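Local coordinates for IPT/TIG domain-containing protein (Bacteroides thetaiotaomicron, PDB 3TC9) that is of uncertain function but probably acts as an auxiliary nutrient-binding protein, joining an immunoglobulin-like IPT/TIG domain to a six-bladed beta-propeller, at residues Ala73-Asp77 / Ile426-Glu430; Val140-Pro146 / Val181-Trp186; His234-Glu239 / Tyr299-Lys304. All blocks are in the same frame, centred on the assembly; numbering follows the deposited sequence.

Interaction 1 (Ala73-Asp77 / Ile426-Glu430); sequences AKAYD and IGYEE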
loop_
_atom_site.group_PDB
_atom_site.type_symbol
_atom_site.label_atom_id
_atom_site.label_comp_id
_atom_site.label_asym_id
_atom_site.label_seq_id
_atom_site.Cartn_x
_atom_site.Cartn_y
_atom_site.Cartn_z
ATOM N N ALA B 73 9.903 -7.694 23.321
ATOM C CA ALA B 73 9.084 -8.039 22.169
ATOM C C ALA B 73 7.663 -8.330 22.629
ATOM O O ALA B 73 7.494 -8.867 23.726
ATOM C CB ALA B 73 9.662 -9.273 21.486
ATOM N N LYS B 74 6.646 -8.007 21.789
ATOM C CA LYS B 74 5.217 -8.271 21.988
ATOM C C LYS B 74 4.576 -7.371 23.072
ATOM O O LYS B 74 3.468 -7.662 23.550
ATOM C CB LYS B 74 4.988 -9.763 22.303
ATOM C CG LYS B 74 5.491 -10.701 21.222
ATOM C CD LYS B 74 5.613 -12.129 21.732
ATOM C CE LYS B 74 5.739 -13.133 20.597
ATOM N NZ LYS B 74 7.089 -13.138 19.957
ATOM N N ALA B 75 5.223 -6.236 23.404
ATOM C CA ALA B 75 4.734 -5.288 24.413
ATOM C C ALA B 75 3.774 -4.251 23.788
ATOM O O ALA B 75 3.671 -3.133 24.299
ATOM C CB ALA B 75 5.928 -4.592 25.064
ATOM N N TYR B 76 3.026 -4.654 22.734
ATOM C CA TYR B 76 2.156 -3.847 21.865
ATOM C C TYR B 76 1.185 -2.914 22.606
ATOM O O TYR B 76 1.092 -1.752 22.202
ATOM C CB TYR B 76 1.372 -4.719 20.837
ATOM C CG TYR B 76 2.226 -5.716 20.071
ATOM C CD1 TYR B 76 3.506 -5.381 19.635
ATOM C CD2 TYR B 76 1.740 -6.980 19.746
ATOM C CE1 TYR B 76 4.316 -6.309 18.978
ATOM C CE2 TYR B 76 2.543 -7.923 19.095
ATOM C CZ TYR B 76 3.823 -7.572 18.694
ATOM O OH TYR B 76 4.632 -8.476 18.056
ATOM N N ASP B 77 0.498 -3.381 23.674
ATOM C CA ASP B 77 -0.454 -2.555 24.445
ATOM C C ASP B 77 0.207 -1.363 25.158
ATOM O O ASP B 77 -0.471 -0.375 25.439
ATOM C CB ASP B 77 -1.210 -3.403 25.495
ATOM C CG ASP B 77 -1.951 -4.602 24.923
ATOM O OD1 ASP B 77 -2.464 -4.502 23.774
ATOM O OD2 ASP B 77 -2.043 -5.636 25.629
ATOM N N ILE B 426 11.113 -12.744 6.333
ATOM C CA ILE B 426 11.319 -11.344 6.714
ATOM C C ILE B 426 9.968 -10.692 6.674
ATOM O O ILE B 426 9.399 -10.563 5.606
ATOM C CB ILE B 426 12.360 -10.544 5.888
ATOM C CG1 ILE B 426 13.729 -11.228 5.843
ATOM C CG2 ILE B 426 12.455 -9.080 6.381
ATOM C CD1 ILE B 426 14.687 -10.578 4.869
ATOM N N GLY B 427 9.458 -10.315 7.842
ATOM C CA GLY B 427 8.157 -9.658 7.974
ATOM C C GLY B 427 8.110 -8.871 9.266
ATOM O O GLY B 427 9.050 -8.955 10.057
ATOM N N TYR B 428 7.029 -8.113 9.496
ATOM C CA TYR B 428 6.814 -7.374 10.751
ATOM C C TYR B 428 6.593 -8.314 11.933
ATOM O O TYR B 428 6.083 -9.429 11.749
ATOM C CB TYR B 428 5.573 -6.472 10.627
ATOM C CG TYR B 428 5.874 -5.170 9.928
ATOM C CD1 TYR B 428 6.362 -4.074 10.633
ATOM C CD2 TYR B 428 5.732 -5.050 8.550
ATOM C CE1 TYR B 428 6.714 -2.895 9.986
ATOM C CE2 TYR B 428 6.069 -3.867 7.892
ATOM C CZ TYR B 428 6.563 -2.793 8.616
ATOM O OH TYR B 428 6.882 -1.614 7.994
ATOM N N GLU B 429 6.944 -7.828 13.156
ATOM C CA GLU B 429 6.645 -8.489 14.438
ATOM C C GLU B 429 5.144 -8.893 14.481
ATOM O O GLU B 429 4.291 -8.119 14.031
ATOM C CB GLU B 429 6.909 -7.517 15.604
ATOM C CG GLU B 429 8.292 -6.917 15.708
ATOM C CD GLU B 429 8.383 -5.860 16.794
ATOM O OE1 GLU B 429 8.045 -6.183 17.957
ATOM O OE2 GLU B 429 8.813 -4.720 16.497
ATOM N N GLU B 430 4.818 -10.073 15.024
ATOM C CA GLU B 430 3.426 -10.545 15.109
ATOM C C GLU B 430 2.904 -10.699 16.553
ATOM O O GLU B 430 3.713 -10.981 17.472
ATOM C CB GLU B 430 3.287 -11.894 14.384
ATOM C CG GLU B 430 3.429 -11.764 12.885
ATOM C CD GLU B 430 3.334 -13.051 12.088
ATOM O OE1 GLU B 430 3.929 -14.071 12.508
ATOM O OE2 GLU B 430 2.747 -13.007 10.980
ATOM O OXT GLU B 430 1.668 -10.583 16.752
HETATM O O HOH W 1 7.142 -8.458 18.933
#

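Interaction 2 (Val140-Pro146 / Val181-Trp186); sequences VWLSFDP and VRTICW. With EDO (1,2-ethanediol), chain U.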
loop_
_atom_site.group_PDB
_atom_site.type_symbol
_atom_site.label_atom_id
_atom_site.label_comp_id
_atom_site.label_asym_id
_atom_site.label_seq_id
_atom_site.Cartn_x
_atom_site.Cartn_y
_atom_site.Cartn_z
ATOM N N VAL B 140 16.957 -22.727 -4.363
ATOM C CA VAL B 140 17.667 -21.749 -5.209
ATOM C C VAL B 140 16.701 -20.834 -5.968
ATOM O O VAL B 140 17.099 -19.760 -6.419
ATOM C CB VAL B 140 18.682 -22.421 -6.170
ATOM C CG1 VAL B 140 19.656 -23.311 -5.403
ATOM C CG2 VAL B 140 18.000 -23.201 -7.311
ATOM N N TRP B 141 15.439 -21.258 -6.104
ATOM C CA TRP B 141 14.444 -20.483 -6.830
ATOM C C TRP B 141 13.111 -20.755 -6.209
ATOM O O TRP B 141 12.767 -21.916 -6.002
ATOM C CB TRP B 141 14.460 -20.834 -8.334
ATOM C CG TRP B 141 13.928 -19.749 -9.206
ATOM C CD1 TRP B 141 12.641 -19.589 -9.630
ATOM C CD2 TRP B 141 14.675 -18.645 -9.753
ATOM N NE1 TRP B 141 12.543 -18.467 -10.431
ATOM C CE2 TRP B 141 13.782 -17.887 -10.541
ATOM C CE3 TRP B 141 16.038 -18.274 -9.721
ATOM C CZ2 TRP B 141 14.188 -16.747 -11.237
ATOM C CZ3 TRP B 141 16.442 -17.151 -10.421
ATOM C CH2 TRP B 141 15.523 -16.400 -11.170
ATOM N N LEU B 142 12.412 -19.685 -5.806
ATOM C CA LEU B 142 11.110 -19.786 -5.148
ATOM C C LEU B 142 10.052 -19.173 -6.062
ATOM O O LEU B 142 10.293 -18.101 -6.627
ATOM C CB LEU B 142 11.145 -19.088 -3.773
ATOM C CG LEU B 142 11.935 -19.806 -2.677
ATOM C CD1 LEU B 142 12.312 -18.861 -1.547
ATOM C CD2 LEU B 142 11.127 -20.921 -2.081
ATOM N N SER B 143 8.904 -19.874 -6.252
ATOM C CA SER B 143 7.837 -19.416 -7.149
ATOM C C SER B 143 6.471 -19.910 -6.701
ATOM O O SER B 143 6.254 -21.123 -6.550
ATOM C CB SER B 143 8.111 -19.885 -8.575
ATOM O OG SER B 143 7.054 -19.548 -9.453
ATOM N N PHE B 144 5.548 -18.961 -6.498
ATOM C CA PHE B 144 4.168 -19.273 -6.155
ATOM C C PHE B 144 3.438 -19.798 -7.377
ATOM O O PHE B 144 3.748 -19.410 -8.501
ATOM C CB PHE B 144 3.442 -18.015 -5.622
ATOM C CG PHE B 144 3.636 -17.786 -4.152
ATOM C CD1 PHE B 144 3.022 -18.618 -3.213
ATOM C CD2 PHE B 144 4.462 -16.759 -3.693
ATOM C CE1 PHE B 144 3.236 -18.433 -1.849
ATOM C CE2 PHE B 144 4.672 -16.567 -2.322
ATOM C CZ PHE B 144 4.059 -17.407 -1.413
ATOM N N ASP B 145 2.446 -20.649 -7.162
ATOM C CA ASP B 145 1.573 -21.082 -8.237
ATOM C C ASP B 145 0.663 -19.877 -8.548
ATOM O O ASP B 145 0.017 -19.374 -7.620
ATOM C CB ASP B 145 0.773 -22.327 -7.807
ATOM C CG ASP B 145 -0.227 -22.878 -8.810
ATOM O OD1 ASP B 145 -0.546 -22.169 -9.800
ATOM O OD2 ASP B 145 -0.729 -24.000 -8.586
ATOM N N PRO B 146 0.647 -19.343 -9.803
ATOM C CA PRO B 146 -0.204 -18.170 -10.085
ATOM C C PRO B 146 -1.699 -18.422 -9.842
ATOM O O PRO B 146 -2.425 -17.459 -9.589
ATOM C CB PRO B 146 0.071 -17.889 -11.573
ATOM C CG PRO B 146 1.396 -18.530 -11.851
ATOM C CD PRO B 146 1.374 -19.767 -11.019
ATOM N N VAL B 181 18.804 -28.169 -11.327
ATOM C CA VAL B 181 17.625 -27.351 -11.619
ATOM C C VAL B 181 17.850 -25.893 -11.140
ATOM O O VAL B 181 18.088 -25.656 -9.959
ATOM C CB VAL B 181 16.333 -27.937 -11.049
ATOM C CG1 VAL B 181 15.133 -27.269 -11.702
ATOM C CG2 VAL B 181 16.290 -29.446 -11.247
ATOM N N ARG B 182 17.725 -24.928 -12.066
ATOM C CA ARG B 182 18.048 -23.534 -11.811
ATOM C C ARG B 182 16.858 -22.626 -11.562
ATOM O O ARG B 182 16.925 -21.774 -10.680
ATOM C CB ARG B 182 18.858 -22.970 -13.000
ATOM C CG ARG B 182 20.195 -23.671 -13.260
ATOM C CD ARG B 182 21.139 -23.617 -12.061
ATOM N NE ARG B 182 21.416 -22.242 -11.649
ATOM C CZ ARG B 182 22.474 -21.537 -12.044
ATOM N NH1 ARG B 182 23.390 -22.083 -12.836
ATOM N NH2 ARG B 182 22.643 -20.294 -11.622
ATOM N N THR B 183 15.809 -22.738 -12.377
ATOM C CA THR B 183 14.660 -21.851 -12.282
ATOM C C THR B 183 13.351 -22.580 -12.469
ATOM O O THR B 183 13.321 -23.736 -12.891
ATOM C CB THR B 183 14.744 -20.677 -13.342
ATOM O OG1 THR B 183 14.744 -21.179 -14.684
ATOM C CG2 THR B 183 15.911 -19.715 -13.118
ATOM N N ILE B 184 12.268 -21.835 -12.151
ATOM C CA ILE B 184 10.849 -22.137 -12.297
ATOM C C ILE B 184 10.184 -20.953 -12.925
ATOM O O ILE B 184 10.329 -19.821 -12.435
ATOM C CB ILE B 184 10.097 -22.460 -10.961
ATOM C CG1 ILE B 184 10.863 -23.340 -10.005
ATOM C CG2 ILE B 184 8.634 -22.938 -11.193
ATOM C CD1 ILE B 184 10.710 -22.887 -8.577
ATOM N N CYS B 185 9.395 -21.210 -13.957
ATOM C CA CYS B 185 8.512 -20.206 -14.518
ATOM C C CYS B 185 7.243 -20.906 -15.027
ATOM O O CYS B 185 7.123 -22.134 -14.922
ATOM C CB CYS B 185 9.172 -19.310 -15.566
ATOM S SG CYS B 185 9.803 -20.172 -17.028
ATOM N N TRP B 186 6.246 -20.118 -15.406
ATOM C CA TRP B 186 4.932 -20.634 -15.743
ATOM C C TRP B 186 4.486 -20.160 -17.093
ATOM O O TRP B 186 4.833 -19.050 -17.508
ATOM C CB TRP B 186 3.919 -20.165 -14.682
ATOM C CG TRP B 186 4.287 -20.564 -13.278
ATOM C CD1 TRP B 186 5.132 -19.910 -12.424
ATOM C CD2 TRP B 186 3.830 -21.725 -12.577
ATOM N NE1 TRP B 186 5.227 -20.593 -11.232
ATOM C CE2 TRP B 186 4.441 -21.715 -11.300
ATOM C CE3 TRP B 186 2.966 -22.780 -12.907
ATOM C CZ2 TRP B 186 4.211 -22.719 -10.355
ATOM C CZ3 TRP B 186 2.736 -23.766 -11.964
ATOM C CH2 TRP B 186 3.342 -23.720 -10.701
HETATM C C1 EDO U . 19.994 -20.173 -9.338
HETATM O O1 EDO U . 18.978 -20.441 -10.296
HETATM C C2 EDO U . 19.669 -18.816 -8.734
HETATM O O2 EDO U . 19.439 -18.945 -7.328
#

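Interaction 3 (His234-Glu239 / Tyr299-Lys304); sequences HPINGE and YDWKTK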
loop_
_atom_site.group_PDB
_atom_site.type_symbol
_atom_site.label_atom_id
_atom_site.label_comp_id
_atom_site.label_asym_id
_atom_site.label_seq_id
_atom_site.Cartn_x
_atom_site.Cartn_y
_atom_site.Cartn_z
ATOM N N HIS B 234 7.418 -14.281 -20.692
ATOM C CA HIS B 234 6.955 -12.887 -20.692
ATOM C C HIS B 234 5.597 -12.854 -19.959
ATOM O O HIS B 234 4.731 -13.682 -20.270
ATOM C CB HIS B 234 6.872 -12.291 -22.105
ATOM C CG HIS B 234 6.567 -10.826 -22.089
ATOM N ND1 HIS B 234 5.270 -10.361 -22.136
ATOM C CD2 HIS B 234 7.399 -9.773 -21.948
ATOM C CE1 HIS B 234 5.353 -9.045 -22.061
ATOM N NE2 HIS B 234 6.614 -8.643 -21.954
ATOM N N PRO B 235 5.388 -11.967 -18.952
ATOM C CA PRO B 235 4.140 -12.045 -18.172
ATOM C C PRO B 235 2.863 -11.662 -18.922
ATOM O O PRO B 235 1.771 -11.993 -18.431
ATOM C CB PRO B 235 4.399 -11.107 -16.977
ATOM C CG PRO B 235 5.444 -10.159 -17.450
ATOM C CD PRO B 235 6.312 -10.947 -18.396
ATOM N N ILE B 236 2.971 -11.020 -20.104
ATOM C CA ILE B 236 1.792 -10.625 -20.866
ATOM C C ILE B 236 1.661 -11.470 -22.156
ATOM O O ILE B 236 0.566 -11.979 -22.436
ATOM C CB ILE B 236 1.809 -9.091 -21.162
ATOM C CG1 ILE B 236 2.102 -8.220 -19.899
ATOM C CG2 ILE B 236 0.578 -8.600 -21.989
ATOM C CD1 ILE B 236 1.073 -8.217 -18.746
ATOM N N ASN B 237 2.744 -11.603 -22.942
ATOM C CA ASN B 237 2.707 -12.317 -24.225
ATOM C C ASN B 237 3.034 -13.835 -24.120
ATOM O O ASN B 237 2.789 -14.567 -25.077
ATOM C CB ASN B 237 3.609 -11.624 -25.252
ATOM C CG ASN B 237 3.142 -10.235 -25.670
ATOM O OD1 ASN B 237 1.946 -9.923 -25.689
ATOM N ND2 ASN B 237 4.073 -9.363 -26.018
ATOM N N GLY B 238 3.540 -14.289 -22.978
ATOM C CA GLY B 238 3.780 -15.704 -22.713
ATOM C C GLY B 238 4.937 -16.451 -23.352
ATOM O O GLY B 238 5.088 -17.641 -23.070
ATOM N N GLU B 239 5.783 -15.793 -24.183
ATOM C CA GLU B 239 6.933 -16.477 -24.806
ATOM C C GLU B 239 8.081 -16.728 -23.784
ATOM O O GLU B 239 8.187 -16.022 -22.781
ATOM C CB GLU B 239 7.444 -15.727 -26.053
ATOM C CG GLU B 239 8.185 -14.432 -25.785
ATOM C CD GLU B 239 7.368 -13.164 -25.635
ATOM O OE1 GLU B 239 6.134 -13.249 -25.452
ATOM O OE2 GLU B 239 7.969 -12.071 -25.708
ATOM N N TYR B 299 11.653 -4.287 -23.352
ATOM C CA TYR B 299 10.811 -5.115 -24.196
ATOM C C TYR B 299 10.232 -4.301 -25.356
ATOM O O TYR B 299 9.666 -3.231 -25.124
ATOM C CB TYR B 299 9.689 -5.729 -23.368
ATOM C CG TYR B 299 8.932 -6.811 -24.094
ATOM C CD1 TYR B 299 9.491 -8.071 -24.282
ATOM C CD2 TYR B 299 7.634 -6.598 -24.542
ATOM C CE1 TYR B 299 8.782 -9.091 -24.900
ATOM C CE2 TYR B 299 6.919 -7.605 -25.188
ATOM C CZ TYR B 299 7.496 -8.853 -25.354
ATOM O OH TYR B 299 6.791 -9.861 -25.941
ATOM N N ASP B 300 10.383 -4.802 -26.594
ATOM C CA ASP B 300 9.800 -4.180 -27.793
ATOM C C ASP B 300 8.431 -4.840 -28.007
ATOM O O ASP B 300 8.350 -6.010 -28.390
ATOM C CB ASP B 300 10.739 -4.343 -29.009
ATOM C CG ASP B 300 10.348 -3.598 -30.284
ATOM O OD1 ASP B 300 9.149 -3.216 -30.423
ATOM O OD2 ASP B 300 11.230 -3.421 -31.160
ATOM N N TRP B 301 7.362 -4.105 -27.690
ATOM C CA TRP B 301 5.997 -4.625 -27.763
ATOM C C TRP B 301 5.546 -4.897 -29.192
ATOM O O TRP B 301 4.695 -5.762 -29.405
ATOM C CB TRP B 301 5.025 -3.674 -27.051
ATOM C CG TRP B 301 5.216 -3.664 -25.558
ATOM C CD1 TRP B 301 6.035 -2.838 -24.844
ATOM C CD2 TRP B 301 4.620 -4.563 -24.604
ATOM N NE1 TRP B 301 5.942 -3.125 -23.499
ATOM C CE2 TRP B 301 5.080 -4.178 -23.323
ATOM C CE3 TRP B 301 3.710 -5.633 -24.703
ATOM C CZ2 TRP B 301 4.661 -4.818 -22.156
ATOM C CZ3 TRP B 301 3.307 -6.277 -23.544
ATOM C CH2 TRP B 301 3.778 -5.867 -22.288
ATOM N N LYS B 302 6.147 -4.208 -30.162
ATOM C CA LYS B 302 5.820 -4.379 -31.568
ATOM C C LYS B 302 6.418 -5.663 -32.147
ATOM O O LYS B 302 5.775 -6.321 -32.967
ATOM C CB LYS B 302 6.300 -3.165 -32.367
ATOM C CG LYS B 302 5.339 -1.985 -32.328
ATOM C CD LYS B 302 5.393 -1.168 -33.647
ATOM C CE LYS B 302 4.445 -1.673 -34.738
ATOM N NZ LYS B 302 5.066 -1.669 -36.095
ATOM N N THR B 303 7.648 -6.007 -31.759
ATOM C CA THR B 303 8.319 -7.206 -32.271
ATOM C C THR B 303 8.147 -8.383 -31.297
ATOM O O THR B 303 8.517 -9.514 -31.625
ATOM C CB THR B 303 9.792 -6.915 -32.542
ATOM O OG1 THR B 303 10.439 -6.673 -31.299
ATOM C CG2 THR B 303 9.993 -5.730 -33.483
ATOM N N LYS B 304 7.576 -8.106 -30.102
ATOM C CA LYS B 304 7.336 -9.065 -29.016
ATOM C C LYS B 304 8.673 -9.744 -28.636
ATOM O O LYS B 304 8.738 -10.966 -28.510
ATOM C CB LYS B 304 6.219 -10.077 -29.375
ATOM C CG LYS B 304 4.858 -9.402 -29.522
ATOM C CD LYS B 304 3.709 -10.371 -29.701
ATOM C CE LYS B 304 2.434 -9.624 -30.017
ATOM N NZ LYS B 304 1.230 -10.475 -29.824
HETATM O O HOH W 2 2.975 -7.105 -27.783
#

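Interaction 1 (Ala73-Asp77 / Ile426-Glu430)
K74 and E430 bring the two backbones nearest, their CA atoms still 7.5 Å apart, so this is a meeting of a loop with the chain's end and not strand pairing, and the gap is spanned by side chains. Y76 does most of it. Its CG stands anti to the carbonyl carbon (chi1 -49°), and the ring reaches edge-on toward the C terminus, where OH donates to E430 O at 2.7 Å. The donor lies far above the plane of that terminal carboxylate, 79° out of it, and E430 is poorly ordered, so the grip is probably loose. The same hydroxyl rests 3.5 Å from E429 CB. The contact joins two domains: 73-77 is the loop between strands 66-70 and 80-85 of the IPT/TIG domain, while 426-430 is the end of strand 422-428, which pairs with 107-113 in the blade that closes the propeller ring, and the two residues beyond it. A water adds a second bridge, giving hydrogen bonds to Y76 OH (2.7 Å) and to E429 OE1 (2.6 Å) and accepting a weak one from K74 N. E429 is also held by Y103 OH and K106 N, and the Y76 ring meets K105 in a cation-pi contact. A phenylalanine at Y76 would probably leave both the terminal carboxylate and the water without their hydroxyl partner, weakening the link between the domains. K74 adds a more distant touch, its CG 4.2 Å from E430 O.

Interaction 2 (Val140-Pro146 / Val181-Trp186)
W141 and T183 begin the face-on contacts between strands 141-145 and 181-186, which run 16° from parallel with axes 6.6 Å apart. T183 CG2 sits over the six-membered ring of W141, 3.5 Å from its centroid and 5° off the normal, an almost perpendicular CH-pi approach. The methyl can do this because OG1 takes the position between backbone N and carbonyl carbon (chi1 62°), where A231 N is its donor. A second CH-pi contact lies at the far end: P146 CD stands over the five-membered ring of W186, 3.6 Å from its centroid, and D145 CA covers the same indole nearer its rim.

Apolar packing fills the middle. I184 CD1 comes in the plane of the W141 ring, 4.0 Å from CD1 at its edge, and touches S143 CB as well.

Among polar contacts, W186 NE1 donates to S143 OG at 2.8 Å. The serine oxygen lies almost in the indole plane, so this bond and the proline probably help to fix the rotation of the W186 ring. At the other end an ethanediol, probably from the crystallisation liquor, bridges the strands: O2 donates to V140 O at 2.6 Å, and O1 lies very close to R182 O, a bond whose short length makes its detail doubtful. R182 itself turns to salt bridges with D198 and E272.

Each of the two strands forms an edge of its propeller blade, so the contact packs one blade against the next. Strands 151-156 and 192-197 follow them, V155 touching W141 and I184, while L142 and F144 face away onto V405 of strand 401-407, in the blade on the other side.

Interaction 3 (His234-Glu239 / Tyr299-Lys304)
Y299, N237 and W301 carry most of this contact, which joins neighbouring blades of the beta-propeller: 234-239 is the turn between strands 231-233 and 240-244, whereas the segment 299-304 takes in the end of strand 293-300 and the turn leading to strand 305-312. With H234, the tyrosine and tryptophan form an aromatic cluster. Y299 stacks face to face on the imidazole, centroids 3.8 Å apart and planes at 23°, with H234 NE2 over the centre of the phenol ring. P235 CD covers the other face of the histidine.

Beyond the ring, Y299 OH is gripped twice. It donates to E239 OE2 at 2.5 Å, on the syn lone pair, and receives a nearly straight bond of 2.8 Å from N237 ND2, the hydroxyl lying in the plane of the amide. The carboxylate reaches this point through a bend at chi2, and OE2 is shared with Y241 OH.

W301 meets the histidine at about a right angle: the edge of H234 points toward the face of the six-membered ring, planes at 84°, while I236 CG1 packs at the indole edge, 3.7 Å from CH2. H234 is itself held in its turn, since ND1 accepts from N237 N at 2.9 Å and NE2 bonds to G281 O, a pattern consistent with a neutral imidazole protonated on NE2.

N237 also lies across the aliphatic part of K304, with ND2 3.6 Å from CG. From the same nitrogen a second bond of 3.1 Å runs to a water, which in turn donates to W301 O at 2.7 Å.

How the interactions relate
From the N terminus, the chain first builds the IPT/TIG domain, whose loop 73-77 waits for the last residues of the protein: interaction 1 closes a loop of 348 residues and encloses both other contacts. Within it, interaction 2 joins edge strands of two successive blades, and its loop is complete before interaction 3 begins, so these two follow in series without crossing. Interaction 3 links the blade starting at 231-233 to the one starting at 273-277. The centres of interactions 2 and 3 lie about 20 Å apart on one side of the chain's centre; interaction 1, its centre about 30 and 42 Å from theirs, lies opposite, where propeller and immunoglobulin-like domain meet.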